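Local coordinates for natterin-like protein (Lethenteron camtschaticum, PDB 6IUL) that probably recognises cell-surface glycans through a jacalin-like lectin domain and kills target cells by forming membrane pores with its aerolysin-type region, at residues L275-L281 with A293-Y299; S149-M154 with F210-A216; I143-S148 with R282-N287. All coordinates share one frame; numbering follows the deposited sequence.

Contact 1 (L275-L281 with A293-Y299)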
loop_
_atom_site.group_PDB
_atom_site.type_symbol
_atom_site.label_atom_id
_atom_site.label_comp_id
_atom_site.label_asym_id
_atom_site.label_seq_id
_atom_site.Cartn_x
_atom_site.Cartn_y
_atom_site.Cartn_z
ATOM N N LEU A 275 1.113 -20.466 -2.481
ATOM C CA LEU A 275 1.945 -21.411 -1.732
ATOM C C LEU A 275 1.636 -21.383 -0.230
ATOM O O LEU A 275 1.474 -20.332 0.317
ATOM C CB LEU A 275 3.414 -21.051 -1.889
ATOM C CG LEU A 275 4.140 -21.254 -3.235
ATOM C CD1 LEU A 275 5.562 -20.769 -3.094
ATOM C CD2 LEU A 275 4.140 -22.740 -3.663
ATOM N N PRO A 276 1.555 -22.541 0.437
ATOM C CA PRO A 276 1.436 -22.519 1.900
ATOM C C PRO A 276 2.712 -22.026 2.577
ATOM O O PRO A 276 3.813 -22.208 2.030
ATOM C CB PRO A 276 1.158 -24.005 2.270
ATOM C CG PRO A 276 1.697 -24.785 1.094
ATOM C CD PRO A 276 1.455 -23.908 -0.112
ATOM N N TYR A 277 2.565 -21.386 3.745
ATOM C CA TYR A 277 3.745 -20.946 4.520
ATOM C C TYR A 277 3.588 -21.276 5.986
ATOM O O TYR A 277 2.487 -21.389 6.492
ATOM C CB TYR A 277 4.003 -19.415 4.363
ATOM C CG TYR A 277 3.122 -18.536 5.212
ATOM C CD1 TYR A 277 3.417 -18.293 6.555
ATOM C CD2 TYR A 277 1.967 -17.989 4.698
ATOM C CE1 TYR A 277 2.602 -17.495 7.346
ATOM C CE2 TYR A 277 1.151 -17.174 5.469
ATOM C CZ TYR A 277 1.472 -16.939 6.799
ATOM O OH TYR A 277 0.629 -16.154 7.546
ATOM N N THR A 278 4.711 -21.404 6.667
ATOM C CA THR A 278 4.745 -21.480 8.120
ATOM C C THR A 278 5.673 -20.359 8.576
ATOM O O THR A 278 6.553 -19.928 7.805
ATOM C CB THR A 278 5.276 -22.825 8.661
ATOM O OG1 THR A 278 6.621 -22.993 8.240
ATOM C CG2 THR A 278 4.442 -24.018 8.157
ATOM N N ALA A 279 5.460 -19.871 9.798
ATOM C CA ALA A 279 6.257 -18.779 10.315
ATOM C C ALA A 279 6.069 -18.645 11.818
ATOM O O ALA A 279 5.303 -19.365 12.427
ATOM C CB ALA A 279 5.863 -17.452 9.625
ATOM N N LEU A 280 6.779 -17.698 12.414
ATOM C CA LEU A 280 6.665 -17.426 13.832
ATOM C C LEU A 280 6.328 -15.940 14.033
ATOM O O LEU A 280 7.018 -15.043 13.525
ATOM C CB LEU A 280 7.987 -17.799 14.489
ATOM C CG LEU A 280 8.057 -17.573 16.006
ATOM C CD1 LEU A 280 7.070 -18.505 16.717
ATOM C CD2 LEU A 280 9.451 -17.729 16.583
ATOM N N LEU A 281 5.282 -15.684 14.790
ATOM C CA LEU A 281 4.994 -14.323 15.225
ATOM C C LEU A 281 5.690 -14.082 16.551
ATOM O O LEU A 281 5.440 -14.785 17.533
ATOM C CB LEU A 281 3.492 -14.109 15.366
ATOM C CG LEU A 281 3.094 -12.779 16.036
ATOM C CD1 LEU A 281 3.513 -11.629 15.172
ATOM C CD2 LEU A 281 1.604 -12.726 16.246
ATOM N N ALA A 293 4.167 -17.011 18.823
ATOM C CA ALA A 293 3.032 -17.793 18.363
ATOM C C ALA A 293 3.323 -18.357 16.960
ATOM O O ALA A 293 3.562 -17.609 16.025
ATOM C CB ALA A 293 1.764 -16.946 18.326
ATOM N N PRO A 294 3.277 -19.685 16.816
ATOM C CA PRO A 294 3.444 -20.288 15.497
ATOM C C PRO A 294 2.317 -19.874 14.554
ATOM O O PRO A 294 1.187 -19.707 14.970
ATOM C CB PRO A 294 3.419 -21.807 15.778
ATOM C CG PRO A 294 2.765 -21.948 17.129
ATOM C CD PRO A 294 3.059 -20.678 17.895
ATOM N N LEU A 295 2.651 -19.681 13.282
ATOM C CA LEU A 295 1.693 -19.251 12.263
ATOM C C LEU A 295 1.732 -20.217 11.105
ATOM O O LEU A 295 2.776 -20.765 10.750
ATOM C CB LEU A 295 2.060 -17.858 11.717
ATOM C CG LEU A 295 1.872 -16.659 12.656
ATOM C CD1 LEU A 295 2.073 -15.345 11.889
ATOM C CD2 LEU A 295 0.442 -16.751 13.181
ATOM N N SER A 296 0.598 -20.310 10.458
ATOM C CA SER A 296 0.441 -21.138 9.288
ATOM C C SER A 296 -0.522 -20.396 8.381
ATOM O O SER A 296 -1.511 -19.836 8.860
ATOM C CB SER A 296 -0.145 -22.476 9.704
ATOM O OG SER A 296 0.060 -23.404 8.712
ATOM N N GLY A 297 -0.254 -20.367 7.079
ATOM C CA GLY A 297 -1.169 -19.635 6.170
ATOM C C GLY A 297 -0.817 -19.818 4.705
ATOM O O GLY A 297 -0.145 -20.791 4.342
ATOM N N ILE A 298 -1.287 -18.923 3.855
ATOM C CA ILE A 298 -0.963 -18.981 2.449
ATOM C C ILE A 298 -0.361 -17.651 1.931
ATOM O O ILE A 298 -0.782 -16.562 2.304
ATOM C CB ILE A 298 -2.172 -19.416 1.592
ATOM C CG1 ILE A 298 -3.225 -18.337 1.536
ATOM C CG2 ILE A 298 -2.803 -20.742 2.093
ATOM C CD1 ILE A 298 -4.420 -18.699 0.660
ATOM N N TYR A 299 0.632 -17.773 1.066
ATOM C CA TYR A 299 1.273 -16.672 0.382
ATOM C C TYR A 299 0.768 -16.599 -1.024
ATOM O O TYR A 299 0.773 -17.599 -1.761
ATOM C CB TYR A 299 2.801 -16.797 0.402
ATOM C CG TYR A 299 3.511 -15.728 -0.389
ATOM C CD1 TYR A 299 3.798 -14.489 0.169
ATOM C CD2 TYR A 299 3.856 -15.933 -1.733
ATOM C CE1 TYR A 299 4.422 -13.501 -0.554
ATOM C CE2 TYR A 299 4.495 -14.945 -2.469
ATOM C CZ TYR A 299 4.779 -13.730 -1.884
ATOM O OH TYR A 299 5.392 -12.723 -2.591
#

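Contact 2 (S149-M154 with F210-A216)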
loop_
_atom_site.group_PDB
_atom_site.type_symbol
_atom_site.label_atom_id
_atom_site.label_comp_id
_atom_site.label_asym_id
_atom_site.label_seq_id
_atom_site.Cartn_x
_atom_site.Cartn_y
_atom_site.Cartn_z
ATOM N N SER A 149 6.054 -6.311 16.724
ATOM C CA SER A 149 5.326 -7.528 16.371
ATOM C C SER A 149 5.778 -7.938 15.000
ATOM O O SER A 149 5.455 -7.279 14.006
ATOM C CB SER A 149 3.826 -7.262 16.337
ATOM O OG SER A 149 3.371 -6.958 17.628
ATOM N N VAL A 150 6.537 -9.018 14.943
ATOM C CA VAL A 150 7.298 -9.337 13.738
ATOM C C VAL A 150 7.139 -10.797 13.390
ATOM O O VAL A 150 7.363 -11.687 14.213
ATOM C CB VAL A 150 8.798 -9.042 13.891
ATOM C CG1 VAL A 150 9.483 -9.243 12.549
ATOM C CG2 VAL A 150 9.056 -7.607 14.309
ATOM N N ILE A 151 6.745 -11.035 12.155
ATOM C CA ILE A 151 6.618 -12.376 11.635
ATOM C C ILE A 151 7.977 -12.731 11.009
ATOM O O ILE A 151 8.515 -11.984 10.208
ATOM C CB ILE A 151 5.527 -12.450 10.588
ATOM C CG1 ILE A 151 4.170 -12.229 11.245
ATOM C CG2 ILE A 151 5.572 -13.800 9.889
ATOM C CD1 ILE A 151 3.029 -12.072 10.273
ATOM N N GLN A 152 8.523 -13.865 11.400
ATOM C CA GLN A 152 9.868 -14.260 11.012
ATOM C C GLN A 152 9.944 -15.772 10.833
ATOM O O GLN A 152 8.922 -16.452 10.892
ATOM C CB GLN A 152 10.889 -13.757 12.036
ATOM C CG GLN A 152 10.815 -14.361 13.411
ATOM C CD GLN A 152 11.397 -13.400 14.470
ATOM O OE1 GLN A 152 10.895 -12.275 14.693
ATOM N NE2 GLN A 152 12.443 -13.845 15.134
ATOM N N ASP A 153 11.159 -16.283 10.604
ATOM C CA ASP A 153 11.392 -17.702 10.254
ATOM C C ASP A 153 10.394 -18.196 9.201
ATOM O O ASP A 153 9.729 -19.219 9.386
ATOM C CB ASP A 153 11.314 -18.615 11.497
ATOM C CG ASP A 153 12.294 -18.204 12.598
ATOM O OD1 ASP A 153 13.385 -17.647 12.315
ATOM O OD2 ASP A 153 11.973 -18.463 13.765
ATOM N N MET A 154 10.285 -17.438 8.112
ATOM C CA MET A 154 9.331 -17.722 7.041
ATOM C C MET A 154 9.787 -18.942 6.229
ATOM O O MET A 154 10.918 -19.013 5.818
ATOM C CB MET A 154 9.173 -16.508 6.111
ATOM C CG MET A 154 8.154 -16.707 4.992
ATOM S SD MET A 154 6.475 -16.936 5.597
ATOM C CE MET A 154 6.154 -15.364 6.416
ATOM N N PHE A 210 -2.327 -5.875 16.039
ATOM C CA PHE A 210 -0.930 -5.521 16.112
ATOM C C PHE A 210 -0.473 -4.752 14.887
ATOM O O PHE A 210 -1.155 -4.771 13.870
ATOM C CB PHE A 210 -0.103 -6.808 16.271
ATOM C CG PHE A 210 -0.536 -7.656 17.434
ATOM C CD1 PHE A 210 -0.197 -7.311 18.745
ATOM C CD2 PHE A 210 -1.286 -8.795 17.229
ATOM C CE1 PHE A 210 -0.643 -8.068 19.805
ATOM C CE2 PHE A 210 -1.719 -9.575 18.291
ATOM C CZ PHE A 210 -1.376 -9.221 19.584
ATOM N N SER A 211 0.682 -4.077 14.957
ATOM C CA SER A 211 1.284 -3.558 13.733
ATOM C C SER A 211 2.335 -4.564 13.254
ATOM O O SER A 211 3.449 -4.650 13.766
ATOM C CB SER A 211 1.851 -2.140 13.889
ATOM O OG SER A 211 3.049 -2.161 14.555
ATOM N N LEU A 212 1.942 -5.374 12.291
ATOM C CA LEU A 212 2.774 -6.505 11.831
ATOM C C LEU A 212 3.799 -6.063 10.784
ATOM O O LEU A 212 3.479 -5.239 9.925
ATOM C CB LEU A 212 1.888 -7.571 11.185
ATOM C CG LEU A 212 0.853 -8.211 12.080
ATOM C CD1 LEU A 212 0.001 -9.152 11.303
ATOM C CD2 LEU A 212 1.487 -8.940 13.255
ATOM N N SER A 213 5.024 -6.556 10.899
ATOM C CA SER A 213 5.946 -6.589 9.783
ATOM C C SER A 213 6.437 -8.023 9.599
ATOM O O SER A 213 6.364 -8.847 10.519
ATOM C CB SER A 213 7.122 -5.610 9.938
ATOM O OG SER A 213 7.796 -5.866 11.117
ATOM N N VAL A 214 6.900 -8.311 8.388
ATOM C CA VAL A 214 7.429 -9.617 8.031
ATOM C C VAL A 214 8.895 -9.497 7.686
ATOM O O VAL A 214 9.277 -8.756 6.782
ATOM C CB VAL A 214 6.697 -10.166 6.811
ATOM C CG1 VAL A 214 7.181 -11.571 6.518
ATOM C CG2 VAL A 214 5.193 -10.169 7.047
ATOM N N LYS A 215 9.738 -10.195 8.433
ATOM C CA LYS A 215 11.154 -10.208 8.153
ATOM C C LYS A 215 11.424 -11.492 7.378
ATOM O O LYS A 215 11.495 -12.578 7.949
ATOM C CB LYS A 215 11.995 -10.075 9.421
ATOM C CG LYS A 215 13.483 -9.958 9.144
ATOM C CD LYS A 215 14.279 -9.809 10.453
ATOM C CE LYS A 215 14.793 -11.163 10.958
ATOM N NZ LYS A 215 15.153 -11.186 12.394
ATOM N N ALA A 216 11.491 -11.347 6.052
ATOM C CA ALA A 216 11.542 -12.486 5.125
ATOM C C ALA A 216 11.988 -12.055 3.749
ATOM O O ALA A 216 12.006 -10.867 3.432
ATOM C CB ALA A 216 10.172 -13.113 5.002
HETATM O O HOH W 1 2.238 -4.380 17.516
HETATM O O HOH W 2 6.548 -4.814 13.767
HETATM O O HOH W 3 4.722 -3.437 15.999
HETATM O O HOH W 4 12.099 -15.168 7.480
#

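Contact 3 (I143-S148 with R282-N287). Unlike the reference sequence in segment 282-287: Val286 (reference Met).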
loop_
_atom_site.group_PDB
_atom_site.type_symbol
_atom_site.label_atom_id
_atom_site.label_comp_id
_atom_site.label_asym_id
_atom_site.label_seq_id
_atom_site.Cartn_x
_atom_site.Cartn_y
_atom_site.Cartn_z
ATOM N N ILE A 143 -1.358 -8.289 27.473
ATOM C CA ILE A 143 0.016 -8.189 26.986
ATOM C C ILE A 143 0.593 -6.879 27.487
ATOM O O ILE A 143 -0.040 -5.817 27.397
ATOM C CB ILE A 143 0.095 -8.192 25.424
ATOM C CG1 ILE A 143 -0.535 -9.457 24.888
ATOM C CG2 ILE A 143 1.556 -8.117 24.972
ATOM C CD1 ILE A 143 -0.598 -9.510 23.371
ATOM N N ASN A 144 1.808 -6.945 28.006
ATOM C CA ASN A 144 2.476 -5.726 28.462
ATOM C C ASN A 144 2.763 -4.820 27.261
ATOM O O ASN A 144 2.634 -5.243 26.114
ATOM C CB ASN A 144 3.750 -6.083 29.220
ATOM C CG ASN A 144 3.495 -6.368 30.675
ATOM O OD1 ASN A 144 2.852 -5.564 31.330
ATOM N ND2 ASN A 144 4.104 -7.451 31.218
ATOM N N ALA A 145 3.131 -3.565 27.525
ATOM C CA ALA A 145 3.325 -2.602 26.493
ATOM C C ALA A 145 4.278 -3.174 25.401
ATOM O O ALA A 145 5.320 -3.759 25.728
ATOM C CB ALA A 145 3.886 -1.327 27.037
ATOM N N ILE A 146 3.876 -3.002 24.137
ATOM C CA ILE A 146 4.500 -3.658 23.023
ATOM C C ILE A 146 5.488 -2.741 22.308
ATOM O O ILE A 146 5.183 -1.569 22.039
ATOM C CB ILE A 146 3.454 -4.135 22.018
ATOM C CG1 ILE A 146 2.644 -5.264 22.662
ATOM C CG2 ILE A 146 4.090 -4.611 20.717
ATOM C CD1 ILE A 146 1.391 -5.664 21.866
ATOM N N LYS A 147 6.669 -3.298 22.007
ATOM C CA LYS A 147 7.686 -2.620 21.217
ATOM C C LYS A 147 7.553 -3.014 19.753
ATOM O O LYS A 147 7.613 -2.160 18.888
ATOM C CB LYS A 147 9.077 -2.984 21.691
ATOM C CG LYS A 147 10.175 -2.362 20.831
ATOM C CD LYS A 147 11.585 -2.551 21.368
ATOM C CE LYS A 147 12.562 -1.952 20.354
ATOM N NZ LYS A 147 14.001 -2.062 20.754
ATOM N N SER A 148 7.422 -4.306 19.470
ATOM C CA SER A 148 7.290 -4.765 18.065
ATOM C C SER A 148 6.556 -6.084 17.920
ATOM O O SER A 148 6.488 -6.878 18.841
ATOM C CB SER A 148 8.671 -4.909 17.412
ATOM O OG SER A 148 9.470 -5.939 18.060
ATOM N N ARG A 282 6.598 -13.127 16.589
ATOM C CA ARG A 282 7.222 -12.750 17.839
ATOM C C ARG A 282 6.811 -11.335 18.229
ATOM O O ARG A 282 7.104 -10.367 17.519
ATOM C CB ARG A 282 8.735 -12.816 17.748
ATOM C CG ARG A 282 9.430 -12.307 18.998
ATOM C CD ARG A 282 10.869 -12.765 19.089
ATOM N NE ARG A 282 10.919 -14.207 19.324
ATOM C CZ ARG A 282 11.941 -14.990 18.988
ATOM N NH1 ARG A 282 13.017 -14.509 18.379
ATOM N NH2 ARG A 282 11.892 -16.274 19.276
ATOM N N ILE A 283 6.191 -11.229 19.390
ATOM C CA ILE A 283 5.820 -9.958 19.960
ATOM C C ILE A 283 6.810 -9.642 21.058
ATOM O O ILE A 283 6.909 -10.365 22.026
ATOM C CB ILE A 283 4.406 -10.008 20.544
ATOM C CG1 ILE A 283 3.416 -10.290 19.408
ATOM C CG2 ILE A 283 4.068 -8.702 21.277
ATOM C CD1 ILE A 283 2.008 -10.599 19.866
ATOM N N THR A 284 7.511 -8.532 20.910
ATOM C CA THR A 284 8.474 -8.106 21.883
ATOM C C THR A 284 7.931 -6.920 22.637
ATOM O O THR A 284 7.519 -5.911 22.040
ATOM C CB THR A 284 9.806 -7.751 21.192
ATOM O OG1 THR A 284 10.241 -8.898 20.426
ATOM C CG2 THR A 284 10.884 -7.340 22.197
ATOM N N CYS A 285 7.950 -7.044 23.965
ATOM C CA CYS A 285 7.461 -5.991 24.837
ATOM C C CYS A 285 8.532 -4.948 25.138
ATOM O O CYS A 285 9.727 -5.235 25.072
ATOM C CB CYS A 285 6.982 -6.600 26.160
ATOM S SG CYS A 285 5.600 -7.708 25.983
ATOM N N VAL A 286 8.081 -3.745 25.480
ATOM C CA VAL A 286 8.944 -2.696 25.987
ATOM C C VAL A 286 9.803 -3.152 27.163
ATOM O O VAL A 286 10.956 -2.753 27.244
ATOM C CB VAL A 286 8.090 -1.478 26.437
ATOM C CG1 VAL A 286 8.916 -0.405 27.107
ATOM C CG2 VAL A 286 7.404 -0.876 25.243
ATOM N N ASN A 287 9.280 -4.000 28.052
ATOM C CA ASN A 287 10.059 -4.447 29.193
ATOM C C ASN A 287 11.138 -5.484 28.823
ATOM O O ASN A 287 11.870 -5.930 29.667
ATOM C CB ASN A 287 9.158 -5.000 30.322
ATOM C CG ASN A 287 8.449 -6.289 29.946
ATOM O OD1 ASN A 287 8.750 -6.930 28.915
ATOM N ND2 ASN A 287 7.522 -6.701 30.793
HETATM O O HOH W 5 6.401 -4.063 28.435
HETATM O O HOH W 6 9.378 -8.686 17.978
#

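Contact 1 (L275-L281 with A293-Y299)
Leu275 starts the pairing with Tyr299 through two backbone hydrogen bonds, the straighter from Tyr299 N to Leu275 O (2.8 Å, 173° at the hydrogen). Pro276, lacking an N-H, sits in a non-hydrogen-bonded pair with Ile298 and brings its CA to 3.4 Å from Gly297 O in a CA-H...O contact. Tyr277 exchanges two bonds with Gly297, and its ring then crosses the partner strand. A chi1 of 80° places CG between the backbone N and the carbonyl carbon, laying the ring over the glycine, with Gly297 N 3.7 Å above the ring plane, near its centre. With no side chain on Gly297, the ring lies directly on the backbone, an antiparallel Tyr-Gly pairing of the kind known as aromatic rescue of glycine. Tyr299 N lies in plane at the ring edge, and Tyr277 OH is held by Ser201 O. The strands form the hairpin 260-285/290-313 of the aerolysin-type region, and their short axes meet at 144°, showing a strong twist. Thr278 faces Ser296 on the side of the sheet carrying Pro276 and Ile298. Ala279 bonds twice to Leu295, whose CB lies 3.6 Å from Ala279 O. Leu280 sends CD1 back to 3.7 Å from Ala293 O, while its own backbone bonds to Gln152. Leu281, doubly bonded to Ala293, rests CB 4.0 Å from Leu295 CD1.

Contact 2 (S149-M154 with F210-A216)
Ser149, Ile151, Ser213 and Lys215 share three parallel-strand hydrogen bonds that alternate across axes at 31°: Ser213 N to Ser149 O is the longest at 3.2 Å, whereas Ile151 N to Ser213 O and Lys215 N to Ile151 O each measure 2.8 Å. At the Ser149 end of the pairing, Ser149 OG lies 3.7 Å from Phe210 CB, and one water ties that hydroxyl to Ser211 N. A second water donates to Ser149 O and also meets Ser213 OG, which stands beside Val150 CG2. This is a parallel pair within a mostly antiparallel sheet of the aerolysin-type region, joining 135-155 to 212-223, the two segments being separated by 55 residues. On the opposite face from Val150 and Ser213, Ile151 CB packs 4.2 Å from Val214 CG2. The chain then turns a corner at Asp153. Met154, bent at chi2 (64°) and chi3 (63°), folds so that CE reaches Val214 CG1 at 3.9 Å, while its CB presses on Ala216 CB at 3.7 Å. At this corner a water accepts from Met154 N and donates to Lys215 O. At the other end, Ser211 OG bonds to Thr247 OG1 of the second subunit, and Phe210 O to Lys193 NZ of that subunit.

Contact 3 (I143-S148 with R282-N287)
Asn144 and Asn287 bring their side-chain amides together with planes 67° apart and the groups crossing at about a right angle. Asn287 ND2 stands over the plane of the Asn144 amide, 3.5 Å from Asn144 ND2. Two donors meet here because both point to a shared outside acceptor, Tyr4 O; Asn287 OD1 takes a bond from Ala289 N. Next along the segments, Cys285 CB comes to 3.3 Å from Ala145 O, which accepts Val286 N at 2.8 Å. A water donates to the same oxygen and accepts from Asn287 N. Val286 (Met in the reference sequence) turns CG2 to Ala145 CB, while Ile146 CG1 meets Ile283 CG2 obliquely at 4.0 Å, beside Phe210. Further along, a classic beta bulge appears: Lys147 and Ser148 both face Thr284, and Thr284 O accepts Lys147 N at 2.7 Å and Ser148 N at 3.0 Å, each in the carbonyl plane. Thr284 N returns a bond to Ser148 O. With chi1 64°, Ser148 OG stands between its backbone N and carbonyl carbon, 3.6 Å from Thr284 CB, and a water joins it to Thr284 OG1 while donating to Arg282 O. Ile146 N bonds to Ser191 OG of the second subunit. Two in-plane N-H groups on one carbonyl imply that the extra residue at the bulge is held by backbone bonding, with water linking the hydroxyls.

All three contacts belong to one sheet, with strand 260-285 shared by contacts 1 and 3 and strand 135-155 by contacts 2 and 3. These two strands are neighbours, so contacts 1 and 2 meet directly, Tyr277 against Met154 and Ala279 CB on Ile151 CG2. Contact 2 has the largest share of buried residues (7 of 12, against 5 of 14 and 5 of 12); contact 3 lies farthest from the chain centre, and contact 1 has exposed Pro294, Ser296 and Ile298 on one face. Contact 1 relies on regular antiparallel bonding; contact 2 is parallel; contact 3 is irregular, with a bulge and crossed amides, and shares bridging waters with contact 2. Contacts 2 and 3 also touch the second subunit, unlike contact 1.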